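Local atomic coordinates of uncharacterized protein (Bacteroides ovatus, PDB entry 4E6F), a protein that is of unknown function but belongs to the DUF4468 family and carries a TBP-like fold, an antiparallel sheet packed with helices. Residues V25-E30 with E113-T118; V76-I81 with R92-Y97; I81-S86 with A149-K154. One frame throughout, in Å; residues are numbered along the deposited sequence.

Contact 1 (V25-E30 with E113-T118). With EDO (1,2-ethanediol), chain E.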
loop_
_atom_site.group_PDB
_atom_site.type_symbol
_atom_site.label_atom_id
_atom_site.label_comp_id
_atom_site.label_asym_id
_atom_site.label_seq_id
_atom_site.Cartn_x
_atom_site.Cartn_y
_atom_site.Cartn_z
ATOM N N VAL A 25 10.490 -1.013 -4.361
ATOM C CA VAL A 25 9.691 -0.497 -3.252
ATOM C C VAL A 25 8.688 -1.556 -2.828
ATOM O O VAL A 25 7.882 -2.030 -3.648
ATOM C CB VAL A 25 9.000 0.834 -3.614
ATOM C CG1 VAL A 25 7.980 1.236 -2.536
ATOM C CG2 VAL A 25 10.042 1.929 -3.803
ATOM N N VAL A 26 8.722 -1.923 -1.540
ATOM C CA VAL A 26 7.776 -2.883 -0.992
ATOM C C VAL A 26 7.345 -2.390 0.381
ATOM O O VAL A 26 8.174 -2.381 1.295
ATOM C CB VAL A 26 8.375 -4.308 -0.883
ATOM C CG1 VAL A 26 7.348 -5.296 -0.308
ATOM C CG2 VAL A 26 8.898 -4.807 -2.234
ATOM N N PHE A 27 6.086 -1.984 0.544
ATOM C CA PHE A 27 5.591 -1.663 1.891
ATOM C C PHE A 27 5.160 -2.969 2.519
ATOM O O PHE A 27 4.616 -3.819 1.817
ATOM C CB PHE A 27 4.411 -0.677 1.828
ATOM C CG PHE A 27 4.757 0.687 1.291
ATOM C CD1 PHE A 27 4.673 0.959 -0.070
ATOM C CD2 PHE A 27 5.169 1.706 2.148
ATOM C CE1 PHE A 27 4.985 2.233 -0.573
ATOM C CE2 PHE A 27 5.485 2.986 1.643
ATOM C CZ PHE A 27 5.392 3.236 0.288
ATOM N N SER A 28 5.410 -3.164 3.799
ATOM C CA SER A 28 5.007 -4.430 4.403
ATOM C C SER A 28 4.605 -4.270 5.856
ATOM O O SER A 28 5.045 -3.341 6.555
ATOM C CB SER A 28 6.116 -5.467 4.295
ATOM O OG SER A 28 7.255 -5.066 5.032
ATOM N N LYS A 29 3.772 -5.202 6.306
ATOM C CA LYS A 29 3.368 -5.259 7.698
ATOM C C LYS A 29 3.114 -6.682 8.055
ATOM O O LYS A 29 2.468 -7.431 7.296
ATOM C CB LYS A 29 2.120 -4.402 7.978
ATOM C CG LYS A 29 1.762 -4.243 9.483
ATOM C CD LYS A 29 2.576 -3.176 10.160
ATOM C CE LYS A 29 2.051 -1.790 9.888
ATOM N NZ LYS A 29 2.965 -0.743 10.409
ATOM N N GLU A 30 3.627 -7.064 9.223
ATOM C CA GLU A 30 3.388 -8.386 9.764
ATOM C C GLU A 30 2.282 -8.296 10.792
ATOM O O GLU A 30 2.190 -7.287 11.535
ATOM C CB GLU A 30 4.637 -8.984 10.427
ATOM C CG GLU A 30 5.742 -9.389 9.470
ATOM C CD GLU A 30 7.024 -9.870 10.124
ATOM O OE1 GLU A 30 7.256 -9.547 11.313
ATOM O OE2 GLU A 30 7.812 -10.558 9.436
ATOM N N GLU A 113 3.367 -3.929 -3.340
ATOM C CA GLU A 113 4.507 -3.826 -4.245
ATOM C C GLU A 113 4.118 -3.548 -5.685
ATOM O O GLU A 113 2.936 -3.396 -5.991
ATOM C CB GLU A 113 5.311 -5.134 -4.168
ATOM C CG GLU A 113 4.495 -6.392 -4.475
ATOM C CD GLU A 113 5.290 -7.681 -4.453
ATOM O OE1 GLU A 113 6.531 -7.627 -4.603
ATOM O OE2 GLU A 113 4.676 -8.752 -4.255
ATOM N N LYS A 114 5.139 -3.443 -6.571
ATOM C CA LYS A 114 4.956 -3.180 -7.995
ATOM C C LYS A 114 4.091 -1.915 -8.188
ATOM O O LYS A 114 3.146 -1.899 -8.982
ATOM C CB LYS A 114 4.347 -4.410 -8.704
ATOM C CG LYS A 114 5.243 -5.634 -8.584
ATOM C CD LYS A 114 4.594 -6.799 -9.311
ATOM C CE LYS A 114 5.363 -8.067 -9.121
ATOM N NZ LYS A 114 4.685 -9.176 -9.855
ATOM N N ILE A 115 4.433 -0.870 -7.437
ATOM C CA ILE A 115 3.680 0.380 -7.447
ATOM C C ILE A 115 4.127 1.266 -8.592
ATOM O O ILE A 115 5.320 1.577 -8.711
ATOM C CB ILE A 115 3.859 1.106 -6.102
ATOM C CG1 ILE A 115 3.367 0.202 -4.936
ATOM C CG2 ILE A 115 3.142 2.501 -6.121
ATOM C CD1 ILE A 115 3.780 0.650 -3.562
ATOM N N ARG A 116 3.161 1.683 -9.417
ATOM C CA ARG A 116 3.444 2.580 -10.526
ATOM C C ARG A 116 2.309 3.565 -10.657
ATOM O O ARG A 116 1.140 3.236 -10.428
ATOM C CB ARG A 116 3.691 1.810 -11.834
ATOM C CG ARG A 116 2.527 0.972 -12.285
ATOM C CD ARG A 116 2.850 0.186 -13.556
ATOM N NE ARG A 116 1.761 -0.738 -13.865
ATOM C CZ ARG A 116 0.666 -0.408 -14.539
ATOM N NH1 ARG A 116 0.517 0.825 -15.014
ATOM N NH2 ARG A 116 -0.291 -1.301 -14.737
ATOM N N PHE A 117 2.663 4.772 -11.048
ATOM C CA PHE A 117 1.730 5.876 -11.173
ATOM C C PHE A 117 1.516 6.260 -12.609
ATOM O O PHE A 117 2.459 6.201 -13.414
ATOM C CB PHE A 117 2.282 7.098 -10.429
ATOM C CG PHE A 117 2.652 6.850 -8.983
ATOM C CD1 PHE A 117 1.666 6.756 -7.999
ATOM C CD2 PHE A 117 3.985 6.705 -8.604
ATOM C CE1 PHE A 117 2.006 6.503 -6.658
ATOM C CE2 PHE A 117 4.330 6.469 -7.262
ATOM C CZ PHE A 117 3.340 6.395 -6.295
ATOM N N THR A 118 0.276 6.648 -12.928
ATOM C CA THR A 118 -0.097 7.173 -14.244
ATOM C C THR A 118 -0.739 8.517 -13.954
ATOM O O THR A 118 -1.842 8.591 -13.397
ATOM C CB THR A 118 -0.982 6.211 -15.026
ATOM O OG1 THR A 118 -0.334 4.944 -15.068
ATOM C CG2 THR A 118 -1.240 6.708 -16.455
HETATM C C1 EDO E . 0.753 -3.497 -11.219
HETATM O O1 EDO E . 1.070 -4.006 -9.931
HETATM C C2 EDO E . -0.661 -3.971 -11.645
HETATM O O2 EDO E . -1.660 -3.501 -10.734
HETATM O O HOH W 1 6.949 -0.700 -5.977
HETATM O O HOH W 2 7.918 -3.753 -5.842
#
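Strands 24-32 and 107-119 are antiparallel neighbours in the sheet of the TBP-like fold. F27 still has its backbone partner L112, but on the V25 side the strands part, and the axes of 25-30 and 113-118 stand at 118°. No direct hydrogen bond joins these segments. Two waters fill that role instead. Both donate to the carbonyl O of V25. One accepts from I115 N, 2.9 Å from the water oxygen, and the other accepts from K114 N. The V25 carbonyl is thus gripped twice. K114 has a left-handed helical backbone, which interrupts the extended strand here.

The apolar part rests on I115. Its CB points toward 25-30. CG1 swings to the side of the backbone N (chi1 -59°). The extended step beyond it sets CD1 against the CD1-CE1 edge of the F27 ring, 3.6 Å from F27 CE1. The same methyl lies a looser 4.4 Å from V25 CG1. Helix 149-169 also packs on F27, through T155 and A159. V26 CG2 runs alongside E113 CB, while E113 OE2 is hydrogen-bonded to T100 OG1. With water between the backbones, the segments are probably held together mainly by apolar packing of I115 on F27 and V25.

Contact 2 (V76-I81 with R92-Y97); sequences VGEEWI and RTLVNY. With EDO (1,2-ethanediol), chain E.
W80 is sandwiched on the strand surface between an arginine and a leucine. The contact joins the two arms of an antiparallel beta hairpin, strands 72-85 and 90-104, within the TBP-like fold. The R92 guanidinium lies flat on the indole, planes 2° apart, with R92 CZ 3.5 Å from the centroid of the W80 six-membered ring. This is a cation-pi stack. CG of R92 takes the crowded position between N and carbonyl carbon (chi1 67°), and the chain then runs extended to NE across the ring. On the opposite face, L94 CD1 sits almost exactly over the centre of the same ring, a CH-pi contact at 3.8 Å.

Six backbone hydrogen bonds join the strands, two each at G77-Y97, E79-V95 and I81-T93. The straightest is I81 N to T93 O. E78, W80, L94 and N96 share one face. E79, I81, T93, V95 and Y97 share the other, where I81 CD1 packs on V95 CG1 and helix 149-169 lies against the sheet.

Y97 folds its ring over G77, whose CA makes a CH-pi contact 3.9 Å from the ring centroid. Any side chain on G77 would run into this ring. E79 OE2 also has a salt bridge to R52, and Y97 OH a hydrogen bond with N56 ND2, consistent with both groups being held in place. Y97 OH donates to the anti lone pair of E79 OE2 at 2.6 Å, with the carboxylate and ring planes 74° apart.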
loop_
_atom_site.group_PDB
_atom_site.type_symbol
_atom_site.label_atom_id
_atom_site.label_comp_id
_atom_site.label_asym_id
_atom_site.label_seq_id
_atom_site.Cartn_x
_atom_site.Cartn_y
_atom_site.Cartn_z
ATOM N N VAL A 76 -4.227 -7.653 -7.796
ATOM C CA VAL A 76 -3.790 -6.410 -8.415
ATOM C C VAL A 76 -4.873 -5.372 -8.203
ATOM O O VAL A 76 -6.049 -5.712 -8.118
ATOM C CB VAL A 76 -3.400 -6.553 -9.899
ATOM C CG1 VAL A 76 -2.211 -7.525 -10.022
ATOM C CG2 VAL A 76 -4.593 -7.008 -10.764
ATOM N N GLY A 77 -4.462 -4.124 -8.087
ATOM C CA GLY A 77 -5.408 -3.046 -7.866
ATOM C C GLY A 77 -5.065 -1.805 -8.652
ATOM O O GLY A 77 -3.906 -1.571 -9.029
ATOM N N GLU A 78 -6.091 -0.985 -8.852
ATOM C CA GLU A 78 -5.953 0.283 -9.550
ATOM C C GLU A 78 -6.882 1.268 -8.873
ATOM O O GLU A 78 -8.070 0.978 -8.685
ATOM C CB GLU A 78 -6.294 0.120 -11.033
ATOM C CG GLU A 78 -6.151 1.426 -11.804
ATOM C CD GLU A 78 -6.517 1.247 -13.261
ATOM O OE1 GLU A 78 -5.729 0.617 -14.001
ATOM O OE2 GLU A 78 -7.599 1.734 -13.661
ATOM N N GLU A 79 -6.337 2.413 -8.467
ATOM C CA GLU A 79 -7.137 3.437 -7.780
ATOM C C GLU A 79 -6.664 4.816 -8.113
ATOM O O GLU A 79 -5.539 4.982 -8.595
ATOM C CB GLU A 79 -6.986 3.297 -6.250
ATOM C CG GLU A 79 -7.593 2.068 -5.613
ATOM C CD GLU A 79 -7.367 2.036 -4.116
ATOM O OE1 GLU A 79 -7.743 3.012 -3.424
ATOM O OE2 GLU A 79 -6.827 1.021 -3.630
ATOM N N TRP A 80 -7.480 5.818 -7.748
ATOM C CA TRP A 80 -7.035 7.200 -7.764
ATOM C C TRP A 80 -6.491 7.543 -6.395
ATOM O O TRP A 80 -7.114 7.187 -5.375
ATOM C CB TRP A 80 -8.198 8.169 -8.077
ATOM C CG TRP A 80 -8.729 8.039 -9.467
ATOM C CD1 TRP A 80 -9.951 7.555 -9.835
ATOM C CD2 TRP A 80 -8.070 8.434 -10.681
ATOM N NE1 TRP A 80 -10.097 7.626 -11.204
ATOM C CE2 TRP A 80 -8.944 8.129 -11.751
ATOM C CE3 TRP A 80 -6.813 9.001 -10.973
ATOM C CZ2 TRP A 80 -8.614 8.389 -13.090
ATOM C CZ3 TRP A 80 -6.477 9.230 -12.301
ATOM C CH2 TRP A 80 -7.374 8.933 -13.342
ATOM N N ILE A 81 -5.364 8.273 -6.366
ATOM C CA ILE A 81 -4.808 8.868 -5.151
ATOM C C ILE A 81 -4.970 10.378 -5.326
ATOM O O ILE A 81 -4.415 10.929 -6.277
ATOM C CB ILE A 81 -3.349 8.457 -4.860
ATOM C CG1 ILE A 81 -3.274 6.973 -4.397
ATOM C CG2 ILE A 81 -2.746 9.381 -3.780
ATOM C CD1 ILE A 81 -1.839 6.493 -4.261
ATOM N N ARG A 92 -4.697 14.639 -8.912
ATOM C CA ARG A 92 -4.697 13.239 -8.509
ATOM C C ARG A 92 -3.833 12.408 -9.434
ATOM O O ARG A 92 -3.545 12.834 -10.559
ATOM C CB ARG A 92 -6.141 12.691 -8.522
ATOM C CG ARG A 92 -6.769 12.615 -9.922
ATOM C CD ARG A 92 -8.193 12.103 -9.874
ATOM N NE ARG A 92 -8.738 11.914 -11.220
ATOM C CZ ARG A 92 -9.931 11.385 -11.479
ATOM N NH1 ARG A 92 -10.711 10.972 -10.488
ATOM N NH2 ARG A 92 -10.345 11.248 -12.732
ATOM N N THR A 93 -3.465 11.201 -8.988
ATOM C CA THR A 93 -2.742 10.277 -9.832
ATOM C C THR A 93 -3.452 8.938 -9.846
ATOM O O THR A 93 -4.116 8.577 -8.865
ATOM C CB THR A 93 -1.272 10.084 -9.373
ATOM O OG1 THR A 93 -0.590 9.284 -10.349
ATOM C CG2 THR A 93 -1.144 9.412 -7.994
ATOM N N LEU A 94 -3.297 8.198 -10.941
ATOM C CA LEU A 94 -3.735 6.808 -10.919
ATOM C C LEU A 94 -2.593 6.042 -10.281
ATOM O O LEU A 94 -1.428 6.435 -10.424
ATOM C CB LEU A 94 -4.002 6.297 -12.350
ATOM C CG LEU A 94 -4.782 4.995 -12.481
ATOM C CD1 LEU A 94 -6.268 5.203 -12.105
ATOM C CD2 LEU A 94 -4.639 4.420 -13.909
ATOM N N VAL A 95 -2.901 4.963 -9.571
ATOM C CA VAL A 95 -1.875 4.094 -9.025
ATOM C C VAL A 95 -2.267 2.672 -9.371
ATOM O O VAL A 95 -3.446 2.342 -9.310
ATOM C CB VAL A 95 -1.622 4.279 -7.497
ATOM C CG1 VAL A 95 -2.849 3.901 -6.660
ATOM C CG2 VAL A 95 -0.395 3.484 -7.029
ATOM N N ASN A 96 -1.290 1.852 -9.769
ATOM C CA ASN A 96 -1.468 0.415 -9.985
ATOM C C ASN A 96 -0.530 -0.266 -9.044
ATOM O O ASN A 96 0.588 0.215 -8.825
ATOM C CB ASN A 96 -1.213 -0.007 -11.419
ATOM C CG ASN A 96 -2.340 0.373 -12.345
ATOM O OD1 ASN A 96 -3.311 -0.393 -12.575
ATOM N ND2 ASN A 96 -2.252 1.580 -12.867
ATOM N N TYR A 97 -0.975 -1.381 -8.459
ATOM C CA TYR A 97 -0.132 -2.041 -7.463
ATOM C C TYR A 97 -0.470 -3.525 -7.367
ATOM O O TYR A 97 -1.497 -3.952 -7.893
ATOM C CB TYR A 97 -0.344 -1.373 -6.067
ATOM C CG TYR A 97 -1.800 -1.297 -5.637
ATOM C CD1 TYR A 97 -2.432 -2.391 -5.036
ATOM C CD2 TYR A 97 -2.574 -0.170 -5.920
ATOM C CE1 TYR A 97 -3.780 -2.342 -4.682
ATOM C CE2 TYR A 97 -3.923 -0.101 -5.544
ATOM C CZ TYR A 97 -4.517 -1.193 -4.926
ATOM O OH TYR A 97 -5.847 -1.153 -4.571
HETATM C C1 EDO E . 0.753 -3.497 -11.219
HETATM O O1 EDO E . 1.070 -4.006 -9.931
HETATM C C2 EDO E . -0.661 -3.971 -11.645
HETATM O O2 EDO E . -1.660 -3.501 -10.734
#

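Contact 3 (I81-S86 with A149-K154). With NO3 (nitrate ion), chain C.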
loop_
_atom_site.group_PDB
_atom_site.type_symbol
_atom_site.label_atom_id
_atom_site.label_comp_id
_atom_site.label_asym_id
_atom_site.label_seq_id
_atom_site.Cartn_x
_atom_site.Cartn_y
_atom_site.Cartn_z
ATOM N N ILE A 81 -5.364 8.273 -6.366
ATOM C CA ILE A 81 -4.808 8.868 -5.151
ATOM C C ILE A 81 -4.970 10.378 -5.326
ATOM O O ILE A 81 -4.415 10.929 -6.277
ATOM C CB ILE A 81 -3.349 8.457 -4.860
ATOM C CG1 ILE A 81 -3.274 6.973 -4.397
ATOM C CG2 ILE A 81 -2.746 9.381 -3.780
ATOM C CD1 ILE A 81 -1.839 6.493 -4.261
ATOM N N VAL A 82 -5.740 11.029 -4.457
ATOM C CA VAL A 82 -5.950 12.474 -4.589
ATOM C C VAL A 82 -4.891 13.221 -3.782
ATOM O O VAL A 82 -4.738 12.969 -2.586
ATOM C CB VAL A 82 -7.394 12.863 -4.163
ATOM C CG1 VAL A 82 -7.606 14.397 -4.143
ATOM C CG2 VAL A 82 -8.404 12.181 -5.085
ATOM N N PHE A 83 -4.225 14.210 -4.409
ATOM C CA PHE A 83 -3.236 15.038 -3.706
ATOM C C PHE A 83 -3.908 16.249 -3.064
ATOM O O PHE A 83 -3.638 16.596 -1.918
ATOM C CB PHE A 83 -2.149 15.518 -4.687
ATOM C CG PHE A 83 -1.370 14.389 -5.310
ATOM C CD1 PHE A 83 -0.716 13.450 -4.515
ATOM C CD2 PHE A 83 -1.293 14.257 -6.688
ATOM C CE1 PHE A 83 0.026 12.415 -5.101
ATOM C CE2 PHE A 83 -0.552 13.224 -7.273
ATOM C CZ PHE A 83 0.118 12.320 -6.472
ATOM N N SER A 84 -4.755 16.930 -3.845
ATOM C CA SER A 84 -5.442 18.130 -3.401
ATOM C C SER A 84 -6.562 18.471 -4.347
ATOM O O SER A 84 -6.621 17.981 -5.484
ATOM C CB SER A 84 -4.473 19.306 -3.290
ATOM O OG SER A 84 -3.920 19.599 -4.559
ATOM N N SER A 85 -7.457 19.296 -3.851
ATOM C CA SER A 85 -8.556 19.769 -4.662
ATOM C C SER A 85 -8.900 21.188 -4.244
ATOM O O SER A 85 -8.745 21.593 -3.078
ATOM C CB SER A 85 -9.765 18.834 -4.563
ATOM O OG SER A 85 -10.641 19.214 -3.514
ATOM N N SER A 86 -9.283 22.015 -5.231
ATOM C CA SER A 86 -9.713 23.398 -5.059
ATOM C C SER A 86 -10.975 23.573 -5.898
ATOM O O SER A 86 -11.302 22.632 -6.634
ATOM C CB SER A 86 -8.608 24.368 -5.483
ATOM O OG SER A 86 -8.331 24.242 -6.868
ATOM N N ALA A 149 7.041 15.546 -2.394
ATOM C CA ALA A 149 6.374 15.326 -1.117
ATOM C C ALA A 149 4.967 14.764 -1.256
ATOM O O ALA A 149 4.631 13.844 -0.517
ATOM C CB ALA A 149 6.350 16.609 -0.305
ATOM N N LYS A 150 4.154 15.280 -2.180
ATOM C CA LYS A 150 2.777 14.789 -2.319
ATOM C C LYS A 150 2.767 13.311 -2.685
ATOM O O LYS A 150 1.926 12.569 -2.191
ATOM C CB LYS A 150 1.966 15.621 -3.328
ATOM C CG LYS A 150 2.399 15.498 -4.797
ATOM C CD LYS A 150 1.629 16.524 -5.632
ATOM C CE LYS A 150 1.889 16.269 -7.103
ATOM N NZ LYS A 150 1.278 17.336 -7.970
ATOM N N TRP A 151 3.712 12.883 -3.531
ATOM C CA TRP A 151 3.829 11.490 -3.945
ATOM C C TRP A 151 4.193 10.590 -2.771
ATOM O O TRP A 151 3.556 9.555 -2.564
ATOM C CB TRP A 151 4.904 11.366 -5.035
ATOM C CG TRP A 151 4.567 12.165 -6.255
ATOM C CD1 TRP A 151 4.927 13.453 -6.523
ATOM C CD2 TRP A 151 3.722 11.750 -7.329
ATOM N NE1 TRP A 151 4.382 13.858 -7.720
ATOM C CE2 TRP A 151 3.633 12.830 -8.236
ATOM C CE3 TRP A 151 3.075 10.547 -7.649
ATOM C CZ2 TRP A 151 2.896 12.747 -9.429
ATOM C CZ3 TRP A 151 2.338 10.463 -8.816
ATOM C CH2 TRP A 151 2.242 11.560 -9.690
ATOM N N ARG A 152 5.215 10.980 -2.010
ATOM C CA ARG A 152 5.681 10.158 -0.900
ATOM C C ARG A 152 4.656 10.147 0.254
ATOM O O ARG A 152 4.333 9.068 0.776
ATOM C CB ARG A 152 7.049 10.642 -0.434
ATOM C CG ARG A 152 7.587 9.818 0.747
ATOM C CD ARG A 152 9.104 9.802 0.737
ATOM N NE ARG A 152 9.673 9.271 1.989
ATOM C CZ ARG A 152 10.774 8.529 2.054
ATOM N NH1 ARG A 152 11.360 8.098 0.946
ATOM N NH2 ARG A 152 11.261 8.159 3.231
ATOM N N ARG A 153 4.128 11.325 0.652
ATOM C CA ARG A 153 3.124 11.332 1.717
ATOM C C ARG A 153 1.905 10.480 1.372
ATOM O O ARG A 153 1.447 9.693 2.209
ATOM C CB ARG A 153 2.607 12.756 1.980
ATOM C CG ARG A 153 3.565 13.656 2.705
ATOM C CD ARG A 153 2.818 14.868 3.260
ATOM N NE ARG A 153 3.748 15.945 3.595
ATOM C CZ ARG A 153 4.048 16.976 2.803
ATOM N NH1 ARG A 153 3.444 17.125 1.628
ATOM N NH2 ARG A 153 4.927 17.886 3.199
ATOM N N LYS A 154 1.309 10.723 0.194
ATOM C CA LYS A 154 0.052 10.052 -0.130
ATOM C C LYS A 154 0.253 8.556 -0.354
ATOM O O LYS A 154 -0.666 7.789 -0.039
ATOM C CB LYS A 154 -0.668 10.741 -1.302
ATOM C CG LYS A 154 -1.103 12.183 -0.965
ATOM C CD LYS A 154 -2.050 12.275 0.215
ATOM C CE LYS A 154 -2.657 13.650 0.381
ATOM N NZ LYS A 154 -1.855 14.526 1.280
HETATM N N NO3 C . 0.405 16.510 -0.317
HETATM O O1 NO3 C . 1.108 17.477 -0.567
HETATM O O2 NO3 C . 0.598 15.775 0.625
HETATM O O3 NO3 C . -0.610 16.246 -1.138
#
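The F83 ring lies between strand 81-85 and helix 149-154. K150 lies across one face of it. Its CG makes a CH-pi contact 3.9 Å from the F83 ring centroid, and CD and CE carry on over the same face. At the ring edge, F83 CZ points onto the face of W151, 3.6 Å from W151 CE3. This is an edge-to-face pair with planes at 62°. K154 CG reaches another part of the F83 edge. Beside it, K154 CB packs against I81 CG2 at 3.5 Å. An alanine here removes the F83 ring that meets W151 and underlies the K150 chain, and would probably loosen the packing of strand on helix.

Outside this shell the polar ends have partners. K150 NZ forms a salt bridge to D91 and is also hydrogen-bonded to Y119 OH, which probably keeps its extended chain over the ring. K154 bends at chi2 and chi4, so NZ donates a hydrogen bond to a nitrate, K154 NZ to nitrate O2 2.8 Å. The nitrate, probably from the crystallisation liquor, also takes a weak hydrogen bond from R153 NH1. F83 and S84 both face D91 in a classic beta bulge.

W151 also meets W130, F117 and Y119 edge-to-face. The first turns of helix 149-169 thus lie against the sheet, over the end of strand 72-85 and beside strands 90-104 and 107-119.

Contact 1 is the most buried and lies nearest the centre of the chain. Contacts 2 and 3 are partly buried and lie farther out. Contacts 1 and 2 both belong to the antiparallel sheet, where strands 90-104 and 107-119 are neighbours. R116 O and N96 N, 2.9 Å apart, probably share a hydrogen bond across them. Contacts 2 and 3 share I81 on strand 72-85. Only contact 3 has a helix as one of its two segments. W151 packs on T93 of 92-97, and helix 149-169 reaches residues of all three contacts. The chemistry follows: bridging water where strands splay, regular backbone bonding in the hairpin with a cation-pi stack at exposed W80, and aromatic and aliphatic packing between helix and sheet.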